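Local coordinates for protein putative oxidoreductase yhhX (Escherichia coli K-12, PDB 3F4L) that probably acts as a nicotinamide-dependent oxidoreductase of the Gfo/Idh/MocA family, perhaps a scyllo-inositol dehydrogenase that uses NADP+, at residues Q213-G217 with D218-I222; F333-A336 with S337-V341; V317-S320 with E321-N325; D181-I184 with S185-R189; A103-K106 with E107-L111. All coordinates share one frame; numbering follows the deposited sequence.

Interaction 1: Q213-G217 with D218-I222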
loop_
_atom_site.group_PDB
_atom_site.type_symbol
_atom_site.label_atom_id
_atom_site.label_comp_id
_atom_site.label_asym_id
_atom_site.label_seq_id
_atom_site.Cartn_x
_atom_site.Cartn_y
_atom_site.Cartn_z
ATOM N N GLN A 213 9.221 0.521 1.865
ATOM C CA GLN A 213 8.642 -0.301 2.914
ATOM C C GLN A 213 9.741 -0.650 3.895
ATOM O O GLN A 213 10.721 -1.308 3.538
ATOM C CB GLN A 213 8.039 -1.570 2.317
ATOM C CG GLN A 213 6.954 -1.272 1.290
ATOM C CD GLN A 213 6.192 -2.504 0.842
ATOM O OE1 GLN A 213 5.200 -2.395 0.121
ATOM N NE2 GLN A 213 6.648 -3.680 1.264
ATOM N N LEU A 214 9.587 -0.180 5.127
ATOM C CA LEU A 214 10.574 -0.429 6.166
ATOM C C LEU A 214 10.055 -1.505 7.102
ATOM O O LEU A 214 8.973 -1.368 7.675
ATOM C CB LEU A 214 10.853 0.859 6.947
ATOM C CG LEU A 214 11.617 1.971 6.212
ATOM C CD1 LEU A 214 10.827 2.452 5.003
ATOM C CD2 LEU A 214 11.870 3.131 7.173
ATOM N N PHE A 215 10.827 -2.574 7.264
ATOM C CA PHE A 215 10.404 -3.664 8.127
ATOM C C PHE A 215 11.091 -3.666 9.484
ATOM O O PHE A 215 12.306 -3.554 9.573
ATOM C CB PHE A 215 10.650 -5.006 7.431
ATOM C CG PHE A 215 9.957 -5.138 6.109
ATOM C CD1 PHE A 215 10.383 -4.398 5.014
ATOM C CD2 PHE A 215 8.878 -6.003 5.955
ATOM C CE1 PHE A 215 9.758 -4.514 3.782
ATOM C CE2 PHE A 215 8.239 -6.129 4.728
ATOM C CZ PHE A 215 8.680 -5.382 3.633
ATOM N N TYR A 216 10.295 -3.777 10.542
ATOM C CA TYR A 216 10.822 -3.844 11.903
ATOM C C TYR A 216 10.202 -5.103 12.488
ATOM O O TYR A 216 9.107 -5.073 13.047
ATOM C CB TYR A 216 10.407 -2.620 12.728
ATOM C CG TYR A 216 10.868 -1.294 12.164
ATOM C CD1 TYR A 216 10.124 -0.629 11.180
ATOM C CD2 TYR A 216 12.032 -0.684 12.633
ATOM C CE1 TYR A 216 10.529 0.614 10.683
ATOM C CE2 TYR A 216 12.441 0.561 12.146
ATOM C CZ TYR A 216 11.681 1.204 11.172
ATOM O OH TYR A 216 12.068 2.452 10.709
ATOM N N GLY A 217 10.905 -6.218 12.337
ATOM C CA GLY A 217 10.378 -7.474 12.821
ATOM C C GLY A 217 9.138 -7.766 12.004
ATOM O O GLY A 217 9.194 -7.773 10.775
ATOM N N ASP A 218 8.016 -7.978 12.681
ATOM C CA ASP A 218 6.757 -8.267 12.014
ATOM C C ASP A 218 6.018 -6.995 11.617
ATOM O O ASP A 218 4.955 -7.063 11.010
ATOM C CB ASP A 218 5.856 -9.097 12.926
ATOM C CG ASP A 218 6.377 -10.503 13.137
ATOM O OD1 ASP A 218 6.515 -11.247 12.142
ATOM O OD2 ASP A 218 6.647 -10.864 14.302
ATOM N N LEU A 219 6.572 -5.837 11.969
ATOM C CA LEU A 219 5.937 -4.566 11.642
ATOM C C LEU A 219 6.418 -4.021 10.306
ATOM O O LEU A 219 7.610 -4.067 10.016
ATOM C CB LEU A 219 6.239 -3.524 12.716
ATOM C CG LEU A 219 5.978 -2.087 12.261
ATOM C CD1 LEU A 219 4.482 -1.840 12.174
ATOM C CD2 LEU A 219 6.631 -1.118 13.229
ATOM N N LYS A 220 5.488 -3.497 9.508
ATOM C CA LYS A 220 5.834 -2.905 8.220
ATOM C C LYS A 220 5.299 -1.475 8.134
ATOM O O LYS A 220 4.107 -1.228 8.353
ATOM C CB LYS A 220 5.283 -3.733 7.042
ATOM C CG LYS A 220 5.739 -3.201 5.670
ATOM C CD LYS A 220 5.250 -4.022 4.479
ATOM C CE LYS A 220 3.786 -3.789 4.168
ATOM N NZ LYS A 220 3.342 -4.613 2.997
ATOM N N ALA A 221 6.201 -0.542 7.840
ATOM C CA ALA A 221 5.859 0.866 7.701
ATOM C C ALA A 221 6.057 1.241 6.237
ATOM O O ALA A 221 7.150 1.088 5.678
ATOM C CB ALA A 221 6.755 1.722 8.583
ATOM N N ILE A 222 4.994 1.745 5.628
ATOM C CA ILE A 222 5.004 2.134 4.226
ATOM C C ILE A 222 5.013 3.652 4.038
ATOM O O ILE A 222 4.219 4.372 4.640
ATOM C CB ILE A 222 3.772 1.539 3.521
ATOM C CG1 ILE A 222 3.898 0.009 3.490
ATOM C CG2 ILE A 222 3.636 2.109 2.120
ATOM C CD1 ILE A 222 2.671 -0.707 2.933
#
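Tyr216 and Leu219 bracket the type II' turn of a beta hairpin, in which Gly217 and Asp218 reverse the chain between strands 209-216 and 219-225 of the large mixed sheet in the C-terminal alpha/beta domain. The two strand segments run antiparallel, with axes 4.7 Å apart at closest approach.

Backbone hydrogen bonds come as two reciprocal pairs. Leu214 N gives to Ala221 O at 2.8 Å, and Ala221 N gives back to Leu214 O at 2.9 Å. Next to the turn, Tyr216 N meets Leu219 O at 2.8 Å; the return bond from Leu219 N to Tyr216 O, 2.9 Å, is bent to 154° at the hydrogen, and its donor stands above the carbonyl plane. Gly217 takes a positive phi of 65°, where a CB would collide with Asp218 N.

Apolar contacts line the face carrying Leu214, Tyr216, Leu219 and Ala221. Leu219 CD2 approaches the tyrosine ring obliquely, 4.1 Å from Tyr216 CD1, and Ala221 CB sits at the ring edge. Helix 171-187 packs on this face through Ile183 and Phe187, and Tyr216 OH is hydrogen-bonded to Gly188 O.

Charged groups reach toward the dimer partner: Lys220 NZ forms salt bridges with Asp196 and Glu211 of the second subunit, and Asp218 OD1 forms one with Lys203 of the second subunit. The stem of Lys220 makes a CH-pi contact. With its CG anti to the backbone N (chi1 -175°), it runs alongside Phe215 and places Lys220 CG over one face of the Phe215 ring, offset toward the rim, 4.2 Å from the centroid.

Interaction 2: F333-A336 with S337-V341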
loop_
_atom_site.group_PDB
_atom_site.type_symbol
_atom_site.label_atom_id
_atom_site.label_comp_id
_atom_site.label_asym_id
_atom_site.label_seq_id
_atom_site.Cartn_x
_atom_site.Cartn_y
_atom_site.Cartn_z
ATOM N N PHE A 333 18.984 3.349 -4.800
ATOM C CA PHE A 333 19.512 3.404 -6.158
ATOM C C PHE A 333 20.706 2.457 -6.320
ATOM O O PHE A 333 21.478 2.555 -7.272
ATOM C CB PHE A 333 19.896 4.853 -6.492
ATOM C CG PHE A 333 18.727 5.797 -6.463
ATOM C CD1 PHE A 333 17.819 5.835 -7.516
ATOM C CD2 PHE A 333 18.485 6.588 -5.347
ATOM C CE1 PHE A 333 16.688 6.641 -7.453
ATOM C CE2 PHE A 333 17.353 7.396 -5.278
ATOM C CZ PHE A 333 16.454 7.421 -6.334
ATOM N N GLU A 334 20.828 1.529 -5.379
ATOM C CA GLU A 334 21.903 0.544 -5.383
ATOM C C GLU A 334 21.717 -0.397 -6.570
ATOM O O GLU A 334 22.679 -0.766 -7.242
ATOM C CB GLU A 334 21.872 -0.241 -4.074
ATOM C CG GLU A 334 23.098 -1.074 -3.802
ATOM C CD GLU A 334 23.061 -1.681 -2.418
ATOM O OE1 GLU A 334 22.214 -2.566 -2.178
ATOM O OE2 GLU A 334 23.872 -1.260 -1.569
ATOM N N GLN A 335 20.470 -0.786 -6.817
ATOM C CA GLN A 335 20.144 -1.660 -7.936
ATOM C C GLN A 335 18.841 -1.183 -8.572
ATOM O O GLN A 335 18.158 -0.315 -8.021
ATOM C CB GLN A 335 20.041 -3.121 -7.470
ATOM C CG GLN A 335 19.067 -3.383 -6.348
ATOM C CD GLN A 335 19.284 -4.743 -5.696
ATOM O OE1 GLN A 335 19.382 -5.768 -6.379
ATOM N NE2 GLN A 335 19.353 -4.758 -4.363
ATOM N N ALA A 336 18.507 -1.724 -9.738
ATOM C CA ALA A 336 17.286 -1.326 -10.428
ATOM C C ALA A 336 16.045 -1.627 -9.590
ATOM O O ALA A 336 16.015 -2.606 -8.839
ATOM C CB ALA A 336 17.187 -2.043 -11.781
ATOM N N SER A 337 15.029 -0.777 -9.727
ATOM C CA SER A 337 13.768 -0.942 -9.006
ATOM C C SER A 337 12.843 -1.893 -9.771
ATOM O O SER A 337 12.826 -1.896 -11.001
ATOM C CB SER A 337 13.085 0.414 -8.829
ATOM O OG SER A 337 11.806 0.270 -8.240
ATOM N N PRO A 338 12.045 -2.703 -9.052
ATOM C CA PRO A 338 11.962 -2.784 -7.590
ATOM C C PRO A 338 13.067 -3.632 -6.989
ATOM O O PRO A 338 13.602 -4.521 -7.648
ATOM C CB PRO A 338 10.591 -3.405 -7.367
ATOM C CG PRO A 338 10.527 -4.402 -8.472
ATOM C CD PRO A 338 11.065 -3.611 -9.676
ATOM N N SER A 339 13.412 -3.357 -5.738
ATOM C CA SER A 339 14.449 -4.130 -5.063
ATOM C C SER A 339 14.241 -4.160 -3.553
ATOM O O SER A 339 13.456 -3.391 -3.001
ATOM C CB SER A 339 15.834 -3.549 -5.367
ATOM O OG SER A 339 16.055 -2.329 -4.673
ATOM N N THR A 340 14.950 -5.058 -2.885
ATOM C CA THR A 340 14.866 -5.162 -1.438
ATOM C C THR A 340 16.290 -5.260 -0.905
ATOM O O THR A 340 17.185 -5.767 -1.590
ATOM C CB THR A 340 14.069 -6.408 -1.004
ATOM O OG1 THR A 340 12.770 -6.385 -1.609
ATOM C CG2 THR A 340 13.905 -6.433 0.508
ATOM N N VAL A 341 16.504 -4.755 0.303
ATOM C CA VAL A 341 17.819 -4.795 0.924
ATOM C C VAL A 341 17.680 -5.006 2.427
ATOM O O VAL A 341 16.643 -4.698 3.023
ATOM C CB VAL A 341 18.595 -3.475 0.711
ATOM C CG1 VAL A 341 18.668 -3.135 -0.778
ATOM C CG2 VAL A 341 17.923 -2.352 1.482
HETATM O O HOH W 1 15.778 0.007 -6.098
HETATM O O HOH W 2 18.545 -1.284 -4.190
#
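Ser339 OG is gripped by two waters, and both lead back to the backbone of Gln335. One water donates to Ser339 OG at 2.7 Å and accepts from Gln335 N over a longer 3.3 Å. The other accepts from Ser339 OG at 2.8 Å and donates to Gln335 O at 3.1 Å. The donor directions therefore run one way, from Gln335 N through water, hydroxyl and water to Gln335 O, and the serine serves as donor and acceptor at once.

Van der Waals contacts close the same bend. Gln335 holds its CG between its own backbone N and carbonyl carbon (chi1 56°), which turns the side chain back over Ser339 and brings Gln335 CG to 3.4 Å from Ser339 CB. Farther along, Gln335 NE2 approaches a methyl of Val341, its CG1, at 4.0 Å. Glu334 OE1 touches that methyl too, 3.9 Å from Val341 CG1, although its charge is paired with Arg331.

The bend itself contains a cis peptide before Pro338. It leads from the loop after helix 319-331 into strand 339-342, at the rim of the mixed sheet within this chain, where Thr340 OG1 is hydrogen-bonded to Thr340 of the second subunit. Since no direct hydrogen bond joins 333-336 to 337-341, the polar link between the segments appears to run through the two waters, which serve the hydroxyl of a buried serine.

Interaction 3: V317-S320 with E321-N325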
loop_
_atom_site.group_PDB
_atom_site.type_symbol
_atom_site.label_atom_id
_atom_site.label_comp_id
_atom_site.label_asym_id
_atom_site.label_seq_id
_atom_site.Cartn_x
_atom_site.Cartn_y
_atom_site.Cartn_z
ATOM N N VAL A 317 16.791 15.264 17.216
ATOM C CA VAL A 317 17.036 14.226 16.221
ATOM C C VAL A 317 18.283 13.437 16.634
ATOM O O VAL A 317 19.334 14.026 16.911
ATOM C CB VAL A 317 17.285 14.824 14.813
ATOM C CG1 VAL A 317 17.624 13.713 13.825
ATOM C CG2 VAL A 317 16.050 15.576 14.333
ATOM N N LYS A 318 18.180 12.114 16.669
ATOM C CA LYS A 318 19.331 11.303 17.038
ATOM C C LYS A 318 20.235 11.084 15.825
ATOM O O LYS A 318 19.756 10.964 14.689
ATOM C CB LYS A 318 18.884 9.944 17.591
ATOM C CG LYS A 318 17.883 10.035 18.738
ATOM C CD LYS A 318 17.746 8.707 19.478
ATOM C CE LYS A 318 17.297 7.583 18.566
ATOM N NZ LYS A 318 17.240 6.291 19.303
ATOM N N GLU A 319 21.542 11.028 16.079
ATOM C CA GLU A 319 22.540 10.814 15.030
ATOM C C GLU A 319 22.206 9.567 14.206
ATOM O O GLU A 319 22.248 9.598 12.975
ATOM C CB GLU A 319 23.939 10.672 15.667
ATOM C CG GLU A 319 25.114 10.594 14.683
ATOM C CD GLU A 319 26.474 10.453 15.392
ATOM O OE1 GLU A 319 26.730 11.234 16.337
ATOM O OE2 GLU A 319 27.285 9.576 15.001
ATOM N N SER A 320 21.868 8.474 14.888
ATOM C CA SER A 320 21.543 7.223 14.211
ATOM C C SER A 320 20.357 7.349 13.259
ATOM O O SER A 320 20.315 6.687 12.231
ATOM C CB SER A 320 21.260 6.111 15.230
ATOM O OG SER A 320 20.126 6.401 16.030
ATOM N N GLU A 321 19.392 8.193 13.600
ATOM C CA GLU A 321 18.228 8.383 12.738
ATOM C C GLU A 321 18.651 9.080 11.447
ATOM O O GLU A 321 18.155 8.776 10.363
ATOM C CB GLU A 321 17.164 9.216 13.463
ATOM C CG GLU A 321 16.723 8.585 14.779
ATOM C CD GLU A 321 15.720 9.424 15.551
ATOM O OE1 GLU A 321 15.968 10.626 15.771
ATOM O OE2 GLU A 321 14.678 8.876 15.955
ATOM N N VAL A 322 19.583 10.014 11.563
ATOM C CA VAL A 322 20.052 10.740 10.395
ATOM C C VAL A 322 20.819 9.805 9.468
ATOM O O VAL A 322 20.594 9.800 8.266
ATOM C CB VAL A 322 20.957 11.925 10.805
ATOM C CG1 VAL A 322 21.430 12.675 9.580
ATOM C CG2 VAL A 322 20.190 12.851 11.724
ATOM N N LEU A 323 21.717 9.000 10.033
ATOM C CA LEU A 323 22.511 8.076 9.229
ATOM C C LEU A 323 21.642 6.993 8.580
ATOM O O LEU A 323 21.896 6.577 7.447
ATOM C CB LEU A 323 23.598 7.431 10.094
ATOM C CG LEU A 323 24.672 8.394 10.627
ATOM C CD1 LEU A 323 25.651 7.652 11.529
ATOM C CD2 LEU A 323 25.399 9.024 9.460
ATOM N N THR A 324 20.623 6.532 9.299
ATOM C CA THR A 324 19.751 5.503 8.749
ATOM C C THR A 324 18.981 6.077 7.551
ATOM O O THR A 324 18.808 5.407 6.534
ATOM C CB THR A 324 18.761 4.974 9.815
ATOM O OG1 THR A 324 19.486 4.294 10.852
ATOM C CG2 THR A 324 17.774 4.017 9.188
ATOM N N ASN A 325 18.542 7.327 7.666
ATOM C CA ASN A 325 17.798 7.978 6.583
ATOM C C ASN A 325 18.657 8.082 5.316
ATOM O O ASN A 325 18.246 7.655 4.231
ATOM C CB ASN A 325 17.346 9.372 7.039
ATOM C CG ASN A 325 16.207 9.923 6.211
ATOM O OD1 ASN A 325 15.232 10.450 6.758
ATOM N ND2 ASN A 325 16.322 9.825 4.894
#
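Glu321 holds its CG anti to its own carbonyl carbon (chi1 -58°) and then runs extended, which carries the carboxylate back past the helix start to the backbone N of Lys318. There Lys318 N donates to Glu321 OE1 at 2.8 Å with an angle of 166° at the hydrogen, meeting the oxygen on its anti side and 30° out of the carboxylate plane. Lys318 is the N-cap residue and Glu321 lies three positions on, so this bond supplies the carboxylate half of a capping box; a lysine side chain cannot complete the other half.

The stem of Lys318 crosses the same carboxylate, with Lys318 CB 3.5 Å from Glu321 OE1, but the opposite charges stay apart: Lys318 NZ is 4.9 Å from Glu321 OE2. Glu321 OE1 also forms a salt bridge with Arg126, which probably stabilises its negative charge. Beside the cap, Val317 CG1 and Val322 CG2 press together at 3.4 Å, tighter than usual, the two side chains crossing at about a right angle.

Regular helix bonding follows at once: Val322 N reaches Lys318 O at 3.3 Å, and Leu323 N reaches Glu319 O at 3.0 Å. Val317 packs on strand 119-121, Val322 and Leu323 face helix 102-115, and Glu321 lies against Ile184, so this helix start, itself in the C-terminal domain, packs against the Rossmann domain on one side and helix 171-187 on another.

Interaction 4: D181-I184 with S185-R189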
loop_
_atom_site.group_PDB
_atom_site.type_symbol
_atom_site.label_atom_id
_atom_site.label_comp_id
_atom_site.label_asym_id
_atom_site.label_seq_id
_atom_site.Cartn_x
_atom_site.Cartn_y
_atom_site.Cartn_z
ATOM N N ASP A 181 11.838 9.984 7.700
ATOM C CA ASP A 181 12.341 10.475 8.982
ATOM C C ASP A 181 11.273 10.305 10.069
ATOM O O ASP A 181 11.585 9.943 11.204
ATOM C CB ASP A 181 12.720 11.951 8.890
ATOM C CG ASP A 181 13.063 12.541 10.241
ATOM O OD1 ASP A 181 14.174 12.265 10.756
ATOM O OD2 ASP A 181 12.213 13.269 10.797
ATOM N N GLN A 182 10.015 10.564 9.721
ATOM C CA GLN A 182 8.930 10.413 10.693
ATOM C C GLN A 182 8.843 8.956 11.153
ATOM O O GLN A 182 8.697 8.680 12.342
ATOM C CB GLN A 182 7.592 10.821 10.071
ATOM C CG GLN A 182 7.489 12.293 9.726
ATOM C CD GLN A 182 6.157 12.653 9.089
ATOM O OE1 GLN A 182 5.655 11.927 8.238
ATOM N NE2 GLN A 182 5.592 13.801 9.483
ATOM N N ILE A 183 8.926 8.022 10.206
ATOM C CA ILE A 183 8.841 6.603 10.551
ATOM C C ILE A 183 10.038 6.209 11.412
ATOM O O ILE A 183 9.902 5.504 12.416
ATOM C CB ILE A 183 8.797 5.702 9.276
ATOM C CG1 ILE A 183 7.529 5.991 8.474
ATOM C CG2 ILE A 183 8.844 4.233 9.668
ATOM C CD1 ILE A 183 6.238 5.944 9.315
ATOM N N ILE A 184 11.213 6.679 11.022
ATOM C CA ILE A 184 12.423 6.372 11.770
ATOM C C ILE A 184 12.354 6.929 13.202
ATOM O O ILE A 184 12.785 6.268 14.145
ATOM C CB ILE A 184 13.670 6.915 11.009
ATOM C CG1 ILE A 184 13.904 6.056 9.759
ATOM C CG2 ILE A 184 14.884 6.923 11.905
ATOM C CD1 ILE A 184 14.831 6.668 8.742
ATOM N N SER A 185 11.798 8.128 13.373
ATOM C CA SER A 185 11.699 8.708 14.709
ATOM C C SER A 185 10.781 7.869 15.609
ATOM O O SER A 185 10.900 7.917 16.826
ATOM C CB SER A 185 11.161 10.142 14.643
ATOM O OG SER A 185 9.751 10.140 14.449
ATOM N N LEU A 186 9.868 7.104 15.016
ATOM C CA LEU A 186 8.940 6.273 15.796
ATOM C C LEU A 186 9.459 4.872 16.076
ATOM O O LEU A 186 9.296 4.347 17.179
ATOM C CB LEU A 186 7.605 6.085 15.058
ATOM C CG LEU A 186 6.742 7.283 14.675
ATOM C CD1 LEU A 186 5.527 6.814 13.868
ATOM C CD2 LEU A 186 6.310 8.002 15.933
ATOM N N PHE A 187 10.068 4.271 15.061
ATOM C CA PHE A 187 10.523 2.895 15.158
ATOM C C PHE A 187 12.016 2.632 15.072
ATOM O O PHE A 187 12.459 1.541 15.382
ATOM C CB PHE A 187 9.787 2.071 14.099
ATOM C CG PHE A 187 8.283 2.240 14.140
ATOM C CD1 PHE A 187 7.562 1.898 15.275
ATOM C CD2 PHE A 187 7.597 2.746 13.044
ATOM C CE1 PHE A 187 6.182 2.055 15.321
ATOM C CE2 PHE A 187 6.214 2.906 13.077
ATOM C CZ PHE A 187 5.503 2.562 14.216
ATOM N N GLY A 188 12.794 3.618 14.644
ATOM C CA GLY A 188 14.228 3.413 14.572
ATOM C C GLY A 188 14.762 2.884 13.253
ATOM O O GLY A 188 14.286 3.252 12.180
ATOM N N ARG A 189 15.765 2.017 13.360
ATOM C CA ARG A 189 16.450 1.408 12.220
ATOM C C ARG A 189 15.770 0.103 11.787
ATOM O O ARG A 189 15.702 -0.860 12.555
ATOM C CB ARG A 189 17.897 1.116 12.624
ATOM C CG ARG A 189 18.989 1.585 11.676
ATOM C CD ARG A 189 20.372 1.399 12.342
ATOM N NE ARG A 189 21.389 2.335 11.846
ATOM C CZ ARG A 189 22.639 2.416 12.310
ATOM N NH1 ARG A 189 23.049 1.616 13.288
ATOM N NH2 ARG A 189 23.484 3.307 11.802
#
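Ile183 and Phe187 meet on the buried, close-packed side of this last helical turn. Ile183 CG2 lies in the plane of the Phe187 ring, at its edge, 3.9 Å from Phe187 CD2. With its CG anti to the carbonyl carbon (chi1 -52°), Phe187 swings its ring back along the helix, where Leu186 CB covers one face over the centre. Ile183 is buried against Ala221 and Val223 of strand 219-225, and Ile184 against helix 319-331.

Ser185, Leu186 and Gly188 are partly exposed, and their ties across the contact are mostly polar. Ile183 O takes two donors: Phe187 N at 2.9 Å and, from above the carbonyl plane, Leu186 N at 3.1 Å. Leu186 N is thus shared between Ile183 O, three back, and weakly Gln182 O, four back. Ser185 OG donates to Gln182 O as well, at 2.8 Å. Replacing Ser185 by an alanine would probably leave Gln182 O with little more than that weak bond and make the turn less firmly tied.

Gly188, the first residue past the helix, leaves helical angles with a phi of 91°, where a side chain would be jammed against the carbonyl O of Phe187; its N still reaches Ile184 O at 2.7 Å. Gln182 O, Ile183 O and Ile184 O, near the helix end where partial negative charge would gather, are therefore probably satisfied in good part from within the turn.

Interaction 5: A103-K106 with E107-L111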
loop_
_atom_site.group_PDB
_atom_site.type_symbol
_atom_site.label_atom_id
_atom_site.label_comp_id
_atom_site.label_asym_id
_atom_site.label_seq_id
_atom_site.Cartn_x
_atom_site.Cartn_y
_atom_site.Cartn_z
ATOM N N ALA A 103 29.058 9.165 4.241
ATOM C CA ALA A 103 30.389 9.421 4.784
ATOM C C ALA A 103 30.530 10.878 5.254
ATOM O O ALA A 103 31.018 11.135 6.354
ATOM C CB ALA A 103 31.455 9.093 3.731
ATOM N N GLN A 104 30.107 11.832 4.427
ATOM C CA GLN A 104 30.197 13.239 4.816
ATOM C C GLN A 104 29.384 13.506 6.077
ATOM O O GLN A 104 29.797 14.289 6.933
ATOM C CB GLN A 104 29.706 14.151 3.692
ATOM C CG GLN A 104 30.701 14.325 2.571
ATOM C CD GLN A 104 30.146 15.145 1.431
ATOM O OE1 GLN A 104 29.294 14.680 0.671
ATOM N NE2 GLN A 104 30.619 16.377 1.306
ATOM N N ALA A 105 28.225 12.863 6.183
ATOM C CA ALA A 105 27.378 13.030 7.355
ATOM C C ALA A 105 28.149 12.525 8.568
ATOM O O ALA A 105 28.218 13.189 9.601
ATOM C CB ALA A 105 26.090 12.240 7.193
ATOM N N LYS A 106 28.743 11.346 8.429
ATOM C CA LYS A 106 29.505 10.763 9.521
ATOM C C LYS A 106 30.663 11.669 9.909
ATOM O O LYS A 106 31.011 11.763 11.081
ATOM C CB LYS A 106 30.018 9.376 9.125
ATOM C CG LYS A 106 28.900 8.361 8.930
ATOM C CD LYS A 106 29.428 6.950 8.697
ATOM C CE LYS A 106 28.275 5.966 8.659
ATOM N NZ LYS A 106 28.675 4.599 8.241
ATOM N N GLU A 107 31.245 12.342 8.920
ATOM C CA GLU A 107 32.366 13.250 9.152
ATOM C C GLU A 107 31.918 14.495 9.921
ATOM O O GLU A 107 32.637 15.005 10.784
ATOM C CB GLU A 107 32.974 13.669 7.816
ATOM C CG GLU A 107 34.293 14.402 7.940
ATOM C CD GLU A 107 34.879 14.751 6.587
ATOM O OE1 GLU A 107 34.786 13.904 5.668
ATOM O OE2 GLU A 107 35.439 15.860 6.444
ATOM N N LEU A 108 30.726 14.981 9.598
ATOM C CA LEU A 108 30.168 16.155 10.256
ATOM C C LEU A 108 29.913 15.865 11.744
ATOM O O LEU A 108 30.211 16.693 12.604
ATOM C CB LEU A 108 28.864 16.552 9.551
ATOM C CG LEU A 108 28.690 17.949 8.947
ATOM C CD1 LEU A 108 29.938 18.405 8.211
ATOM C CD2 LEU A 108 27.493 17.925 8.014
ATOM N N PHE A 109 29.368 14.689 12.045
ATOM C CA PHE A 109 29.090 14.316 13.429
ATOM C C PHE A 109 30.381 14.142 14.244
ATOM O O PHE A 109 30.454 14.564 15.400
ATOM C CB PHE A 109 28.262 13.026 13.476
ATOM C CG PHE A 109 26.856 13.183 12.972
ATOM C CD1 PHE A 109 25.991 14.103 13.564
ATOM C CD2 PHE A 109 26.384 12.392 11.935
ATOM C CE1 PHE A 109 24.673 14.226 13.132
ATOM C CE2 PHE A 109 25.070 12.504 11.494
ATOM C CZ PHE A 109 24.211 13.425 12.096
ATOM N N ALA A 110 31.398 13.529 13.641
ATOM C CA ALA A 110 32.673 13.335 14.332
ATOM C C ALA A 110 33.279 14.690 14.704
ATOM O O ALA A 110 33.709 14.905 15.842
ATOM C CB ALA A 110 33.630 12.551 13.452
ATOM N N LEU A 111 33.304 15.604 13.740
ATOM C CA LEU A 111 33.831 16.941 13.978
ATOM C C LEU A 111 33.061 17.635 15.103
ATOM O O LEU A 111 33.657 18.179 16.033
ATOM C CB LEU A 111 33.732 17.777 12.701
ATOM C CG LEU A 111 34.107 19.256 12.831
ATOM C CD1 LEU A 111 35.512 19.384 13.413
ATOM C CD2 LEU A 111 34.028 19.928 11.468
#
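Phe109 reaches back over the carbonyl of Ala105, one helical turn earlier. Phe109 CB lies 3.9 Å from both Lys106 O and Ala105 O. Phe109 CG, anti to the carbonyl carbon (chi1 -69°), approaches Ala105 O at 3.6 Å, and the ring then brings Phe109 CD2 to within 3.1 Å of the same Ala105 O, the closest approach of the ring to 103-106. Beyond it, Phe109 CE2 is 4.4 Å from Ala105 CB, and at the tip Phe109 CZ packs on Val322 of helix 319-331. Lys106 CA lies at the ring edge, near its plane, while Ala105 O comes in obliquely.

That oxygen has a regular partner as well: Phe109 N donates to Ala105 O at 3.1 Å and 161°, so the ring carbon and the amide of one residue meet the same carbonyl. Neighbouring bonds continue the i to i-4 pattern of an alpha-helix, with Glu107 N to Ala103 O at 2.8 Å and Ala110 N to Lys106 O at 3.1 Å.

Changing Phe109 to an alanine would keep these backbone bonds but is likely to open a gap beside Ala105 and deprive Val322 and the ring of Phe98 of the phenyl group they pack against.

Helix 102-115 is the crossover of a beta-alpha-beta unit between strands 91-94 and 119-121 of the parallel Rossmann sheet. On one flank Gln104, Glu107 and Leu108 touch Phe79 of helix 78-87; Ala105, Lys106 and Phe109 meet helix 319-331, which belongs to the C-terminal part of the chain.

Along the chain the contacts come in the order 5, 4, 1, 3, 2. Interaction 5 lies in the Rossmann domain, the other four in the C-terminal domain. Interaction 3 is the central piece: its centre is about 9 Å from that of interaction 4, where Glu321 packs on Ile184, and about 12 Å from that of interaction 5, where Leu323 meets Lys106. Helix 319-331, of the C-terminal domain, thus packs against the Rossmann domain and probably helps to hold the two together. Interaction 4 in turn touches interaction 1, centres about 11 Å apart, so helix 171-187 lies between helix 319-331 and the mixed sheet. Interactions 1 and 2, about 17 Å apart between centres, share that sheet, and both reach the second subunit.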